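PDB 3CM0: adenylate kinase from Thermus thermophilus, which catalyses the reversible transfer of the terminal phosphate group between ATP and AMP, giving two ADP and balancing the adenine nucleotide pool. Local coordinates for residues A6-G11 / V80-F85; L107-V112 / R161-R166. One frame throughout, in Å; residues are numbered along the deposited sequence.

Contact 1 (A6-G11 / V80-F85); sequences AVIFLG and VIFDGF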
loop_
_atom_site.group_PDB
_atom_site.type_symbol
_atom_site.label_atom_id
_atom_site.label_comp_id
_atom_site.label_asym_id
_atom_site.label_seq_id
_atom_site.Cartn_x
_atom_site.Cartn_y
_atom_site.Cartn_z
ATOM N N ALA A 6 1.206 -6.609 11.748
ATOM C CA ALA A 6 1.195 -5.738 10.581
ATOM C C ALA A 6 0.422 -6.401 9.447
ATOM O O ALA A 6 0.353 -7.626 9.376
ATOM C CB ALA A 6 2.652 -5.472 10.102
ATOM N N VAL A 7 -0.179 -5.561 8.608
ATOM C CA VAL A 7 -0.823 -6.038 7.381
ATOM C C VAL A 7 -0.387 -5.143 6.234
ATOM O O VAL A 7 -0.341 -3.922 6.369
ATOM C CB VAL A 7 -2.368 -6.031 7.461
ATOM C CG1 VAL A 7 -2.943 -6.561 6.118
ATOM C CG2 VAL A 7 -2.831 -6.958 8.577
ATOM N N ILE A 8 -0.049 -5.749 5.086
ATOM C CA ILE A 8 0.350 -5.001 3.925
ATOM C C ILE A 8 -0.684 -5.244 2.838
ATOM O O ILE A 8 -1.093 -6.386 2.646
ATOM C CB ILE A 8 1.735 -5.508 3.400
ATOM C CG1 ILE A 8 2.835 -5.138 4.415
ATOM C CG2 ILE A 8 2.043 -4.894 2.065
ATOM C CD1 ILE A 8 4.240 -5.866 4.138
ATOM N N PHE A 9 -1.131 -4.181 2.177
ATOM C CA PHE A 9 -2.102 -4.330 1.062
ATOM C C PHE A 9 -1.465 -4.022 -0.292
ATOM O O PHE A 9 -0.831 -2.979 -0.455
ATOM C CB PHE A 9 -3.288 -3.344 1.237
ATOM C CG PHE A 9 -4.301 -3.785 2.231
ATOM C CD1 PHE A 9 -5.494 -4.371 1.808
ATOM C CD2 PHE A 9 -4.082 -3.624 3.600
ATOM C CE1 PHE A 9 -6.449 -4.766 2.739
ATOM C CE2 PHE A 9 -5.031 -4.019 4.527
ATOM C CZ PHE A 9 -6.213 -4.590 4.105
ATOM N N LEU A 10 -1.667 -4.915 -1.274
ATOM C CA LEU A 10 -1.185 -4.727 -2.647
ATOM C C LEU A 10 -2.402 -4.899 -3.612
ATOM O O LEU A 10 -3.330 -5.673 -3.357
ATOM C CB LEU A 10 -0.126 -5.768 -3.021
ATOM C CG LEU A 10 1.162 -5.820 -2.171
ATOM C CD1 LEU A 10 2.011 -6.971 -2.669
ATOM C CD2 LEU A 10 1.931 -4.493 -2.255
ATOM N N GLY A 11 -2.409 -4.157 -4.691
ATOM C CA GLY A 11 -3.517 -4.303 -5.629
ATOM C C GLY A 11 -3.439 -3.230 -6.678
ATOM O O GLY A 11 -2.862 -2.176 -6.444
ATOM N N VAL A 80 -0.307 -2.042 12.744
ATOM C CA VAL A 80 -0.064 -1.144 11.638
ATOM C C VAL A 80 -0.462 -1.773 10.294
ATOM O O VAL A 80 -0.307 -2.998 10.116
ATOM C CB VAL A 80 1.466 -0.802 11.581
ATOM C CG1 VAL A 80 2.286 -2.117 11.418
ATOM C CG2 VAL A 80 1.770 0.157 10.456
ATOM N N ILE A 81 -0.917 -0.903 9.395
ATOM C CA ILE A 81 -1.298 -1.248 8.008
ATOM C C ILE A 81 -0.488 -0.405 7.039
ATOM O O ILE A 81 -0.268 0.806 7.232
ATOM C CB ILE A 81 -2.830 -1.040 7.788
ATOM C CG1 ILE A 81 -3.578 -2.201 8.470
ATOM C CG2 ILE A 81 -3.157 -0.950 6.327
ATOM C CD1 ILE A 81 -5.130 -2.097 8.356
ATOM N N PHE A 82 0.021 -1.085 6.003
ATOM C CA PHE A 82 0.770 -0.456 4.950
ATOM C C PHE A 82 -0.082 -0.548 3.698
ATOM O O PHE A 82 -0.557 -1.619 3.375
ATOM C CB PHE A 82 2.090 -1.203 4.730
ATOM C CG PHE A 82 3.041 -1.054 5.913
ATOM C CD1 PHE A 82 3.864 0.063 6.003
ATOM C CD2 PHE A 82 3.087 -2.027 6.908
ATOM C CE1 PHE A 82 4.737 0.211 7.077
ATOM C CE2 PHE A 82 3.966 -1.888 8.004
ATOM C CZ PHE A 82 4.790 -0.766 8.074
ATOM N N ASP A 83 -0.251 0.572 3.009
ATOM C CA ASP A 83 -1.055 0.625 1.790
ATOM C C ASP A 83 -0.256 1.605 0.914
ATOM O O ASP A 83 -0.204 2.792 1.197
ATOM C CB ASP A 83 -2.440 1.173 2.172
ATOM C CG ASP A 83 -3.307 1.481 0.981
ATOM O OD1 ASP A 83 -3.206 0.755 -0.029
ATOM O OD2 ASP A 83 -4.095 2.446 1.076
ATOM N N GLY A 84 0.394 1.101 -0.112
ATOM C CA GLY A 84 1.217 1.971 -0.931
ATOM C C GLY A 84 2.704 1.832 -0.597
ATOM O O GLY A 84 3.534 2.612 -1.092
ATOM N N PHE A 85 3.026 0.852 0.260
ATOM C CA PHE A 85 4.394 0.545 0.683
ATOM C C PHE A 85 4.442 -0.927 1.136
ATOM O O PHE A 85 3.516 -1.406 1.781
ATOM C CB PHE A 85 4.837 1.466 1.838
ATOM C CG PHE A 85 6.286 1.354 2.181
ATOM C CD1 PHE A 85 6.717 0.440 3.125
ATOM C CD2 PHE A 85 7.232 2.151 1.535
ATOM C CE1 PHE A 85 8.072 0.303 3.429
ATOM C CE2 PHE A 85 8.587 2.020 1.830
ATOM C CZ PHE A 85 9.004 1.097 2.778
#
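The middle bond of a parallel ladder runs from Phe82 N to Val7 O at 2.9 Å. Val7 N gives the next bond back, to Val80 O at 3.0 Å, and Phe9 N the next one on, to Phe82 O. The CA-H of Ile81 adds a CA-H...O contact to the same Val7 O. On one face of the sheet Ala6 CB lies 3.6 Å from Val80 CG1, which sits between the backbone N and the carbonyl carbon (chi1 59°), while Val80 CG2 lies over the rim of one face of the Phe82 ring. Ile8 and Phe82 cross obliquely, CG1 meeting CD2 at 4.0 Å. On the other face Ile81 CG2 comes 3.9 Å from Phe9 CD2, and Ile81 CG1 rests on Val7 CB. These are two central strands of the P-loop NTPase core, with strand 4-10 running into the phosphate-binding loop that is predicted to hold ATP from Gly14 to Thr19. Helix 17-28 packs its Ala21 and Leu24 on Phe9 and Ile81; Leu95 of helix 89-101 meets both Ile8 and Phe82. After Phe82, Asp83 divides its carboxylate between two salt bridges, OD1 to Lys17 of the predicted ATP site and OD2 to Lys32, which would fix the rotation of the carboxylate. Beyond it the chain turns through Gly84, at a positive phi of 102°, into Phe85, both predicted to bind AMP; the side chain of Phe85 touches Ile68, Leu69 and Ile72 of helix 65-75.

Contact 2 (L107-V112 / R161-R166); sequences LGVVLV and RGVLKR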
loop_
_atom_site.group_PDB
_atom_site.type_symbol
_atom_site.label_atom_id
_atom_site.label_comp_id
_atom_site.label_asym_id
_atom_site.label_seq_id
_atom_site.Cartn_x
_atom_site.Cartn_y
_atom_site.Cartn_z
ATOM N N LEU A 107 0.894 -10.428 9.563
ATOM C CA LEU A 107 -0.283 -11.305 9.471
ATOM C C LEU A 107 -0.544 -11.778 8.042
ATOM O O LEU A 107 -1.122 -12.848 7.812
ATOM C CB LEU A 107 -1.556 -10.584 9.952
ATOM C CG LEU A 107 -1.583 -10.186 11.444
ATOM C CD1 LEU A 107 -2.855 -9.410 11.781
ATOM C CD2 LEU A 107 -1.502 -11.433 12.276
ATOM N N GLY A 108 -0.164 -10.952 7.087
ATOM C CA GLY A 108 -0.384 -11.300 5.691
ATOM C C GLY A 108 -0.187 -10.109 4.777
ATOM O O GLY A 108 -0.141 -8.967 5.225
ATOM N N VAL A 109 0.004 -10.399 3.490
ATOM C CA VAL A 109 0.131 -9.385 2.473
ATOM C C VAL A 109 -1.084 -9.669 1.598
ATOM O O VAL A 109 -1.148 -10.672 0.902
ATOM C CB VAL A 109 1.447 -9.578 1.661
ATOM C CG1 VAL A 109 1.535 -8.580 0.549
ATOM C CG2 VAL A 109 2.615 -9.345 2.645
ATOM N N VAL A 110 -2.059 -8.787 1.679
ATOM C CA VAL A 110 -3.308 -8.948 0.930
ATOM C C VAL A 110 -3.115 -8.511 -0.517
ATOM O O VAL A 110 -2.695 -7.390 -0.774
ATOM C CB VAL A 110 -4.408 -8.087 1.585
ATOM C CG1 VAL A 110 -5.716 -8.161 0.766
ATOM C CG2 VAL A 110 -4.620 -8.568 2.987
ATOM N N LEU A 111 -3.418 -9.411 -1.464
ATOM C CA LEU A 111 -3.306 -9.062 -2.880
ATOM C C LEU A 111 -4.720 -9.148 -3.438
ATOM O O LEU A 111 -5.260 -10.254 -3.590
ATOM C CB LEU A 111 -2.405 -10.056 -3.638
ATOM C CG LEU A 111 -2.296 -9.754 -5.158
ATOM C CD1 LEU A 111 -1.521 -8.454 -5.406
ATOM C CD2 LEU A 111 -1.500 -10.924 -5.824
ATOM N N VAL A 112 -5.320 -7.989 -3.704
ATOM C CA VAL A 112 -6.686 -7.954 -4.226
ATOM C C VAL A 112 -6.640 -8.178 -5.726
ATOM O O VAL A 112 -6.023 -7.412 -6.460
ATOM C CB VAL A 112 -7.356 -6.600 -3.910
ATOM C CG1 VAL A 112 -8.837 -6.622 -4.365
ATOM C CG2 VAL A 112 -7.260 -6.327 -2.389
ATOM N N ARG A 161 7.603 -16.637 1.025
ATOM C CA ARG A 161 7.585 -16.682 2.478
ATOM C C ARG A 161 6.283 -17.159 3.072
ATOM O O ARG A 161 6.115 -17.157 4.295
ATOM C CB ARG A 161 7.933 -15.288 3.025
ATOM C CG ARG A 161 9.373 -14.941 2.801
ATOM C CD ARG A 161 9.681 -13.444 2.779
ATOM N NE ARG A 161 11.136 -13.246 2.678
ATOM C CZ ARG A 161 11.865 -13.385 1.570
ATOM N NH1 ARG A 161 11.307 -13.703 0.396
ATOM N NH2 ARG A 161 13.179 -13.276 1.648
ATOM N N GLY A 162 5.367 -17.557 2.203
ATOM C CA GLY A 162 4.067 -18.048 2.623
ATOM C C GLY A 162 3.118 -17.052 3.266
ATOM O O GLY A 162 2.147 -17.472 3.911
ATOM N N VAL A 163 3.349 -15.754 3.046
ATOM C CA VAL A 163 2.527 -14.731 3.661
ATOM C C VAL A 163 1.587 -14.002 2.696
ATOM O O VAL A 163 0.826 -13.117 3.114
ATOM C CB VAL A 163 3.397 -13.668 4.449
ATOM C CG1 VAL A 163 4.211 -14.352 5.562
ATOM C CG2 VAL A 163 4.335 -12.899 3.493
ATOM N N LEU A 164 1.611 -14.391 1.421
ATOM C CA LEU A 164 0.733 -13.721 0.441
ATOM C C LEU A 164 -0.685 -14.281 0.592
ATOM O O LEU A 164 -0.886 -15.500 0.663
ATOM C CB LEU A 164 1.252 -13.969 -0.981
ATOM C CG LEU A 164 0.532 -13.216 -2.113
ATOM C CD1 LEU A 164 0.909 -11.716 -1.967
ATOM C CD2 LEU A 164 1.039 -13.742 -3.515
ATOM N N LYS A 165 -1.660 -13.387 0.638
ATOM C CA LYS A 165 -3.069 -13.764 0.774
ATOM C C LYS A 165 -3.779 -13.197 -0.450
ATOM O O LYS A 165 -4.067 -11.995 -0.517
ATOM C CB LYS A 165 -3.685 -13.121 2.042
ATOM C CG LYS A 165 -2.911 -13.354 3.317
ATOM C CD LYS A 165 -2.934 -14.799 3.692
ATOM C CE LYS A 165 -2.172 -15.044 4.996
ATOM N NZ LYS A 165 -2.139 -16.518 5.292
ATOM N N ARG A 166 -4.016 -14.054 -1.441
ATOM C CA ARG A 166 -4.693 -13.633 -2.657
ATOM C C ARG A 166 -6.166 -13.630 -2.326
ATOM O O ARG A 166 -6.716 -14.618 -1.804
ATOM C CB ARG A 166 -4.400 -14.621 -3.796
ATOM C CG ARG A 166 -2.936 -14.653 -4.200
ATOM C CD ARG A 166 -2.678 -15.850 -5.140
ATOM N NE ARG A 166 -1.285 -15.945 -5.552
ATOM C CZ ARG A 166 -0.722 -15.238 -6.530
ATOM N NH1 ARG A 166 -1.428 -14.358 -7.232
ATOM N NH2 ARG A 166 0.570 -15.425 -6.815
#
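Val109 and Val163 open a parallel pairing of segments 107-112 and 161-166, in which the axes of strands 107-112 and 164-166 approach to 4.6 Å at 38° and the segments' three hydrogen bonds run from Val109 N to Val163 O, from Lys165 N to Val109 O and from Leu111 N to Lys165 O. At the loop end, Val163 CG2 crosses Val109 CG2 at 4.0 Å. On the face of Val109, Leu164 and Leu111, Leu164 CD1 reaches across to both Val109 CG1 and Leu111 CB, at 4.1 Å from each. Leu111 lies side by side with Arg166, pointing the same way, and its CD2 comes 3.7 Å from Arg166 NH1; one face of the same guanidinium takes Leu164 CD2, 3.5 Å above the plane near the rim. Salt bridges to Glu159 through NH2 and to Glu113 through NH1 hold that group beside Leu111 and against Leu164. On the face of Val110 and Lys165, Lys165 CG, anti to the carbonyl carbon (chi1 -52°), passes 4.0 Å from Gly108 CA; beyond it the chain bends at chi2, and Lys165 CE comes 3.7 Å from Leu107 O. Gly108, which has no side chain, lets CG pass close to its CA. The segment 161-166 enters from a Schellman motif at Gly162 that ends helix 137-160, so helix, turn and edge strand follow directly. Tyr158 and Val155 of that helix back the Val109 and Leu164 face, whereas helix 173-184 lies behind Val110 and Lys165; strand 4-10 borders 107-112 on its other side, leaving 164-168 as one edge strand of the parallel sheet.

How the contacts relate
Both contacts are parallel strand pairs of one sheet, joined because strands 4-10 and 104-113 are themselves neighbours: Leu10 N and Ile8 O probably bond to Val110 O and Val110 N, and Leu10 CD1 packs on Val109 CG1. Contact 1 is the buried one, near the centre of the chain, where rings and branched apolar groups fill both faces and the charge of Asp83 comes in beside the predicted nucleotide sites. Contact 2, some 10 Å away between centres, joins an inner strand to the edge strand and is partly buried; there Arg166 sets its salt-bridged guanidinium against leucines, and the Lys165 chain runs by the backbone of Leu107 and Gly108.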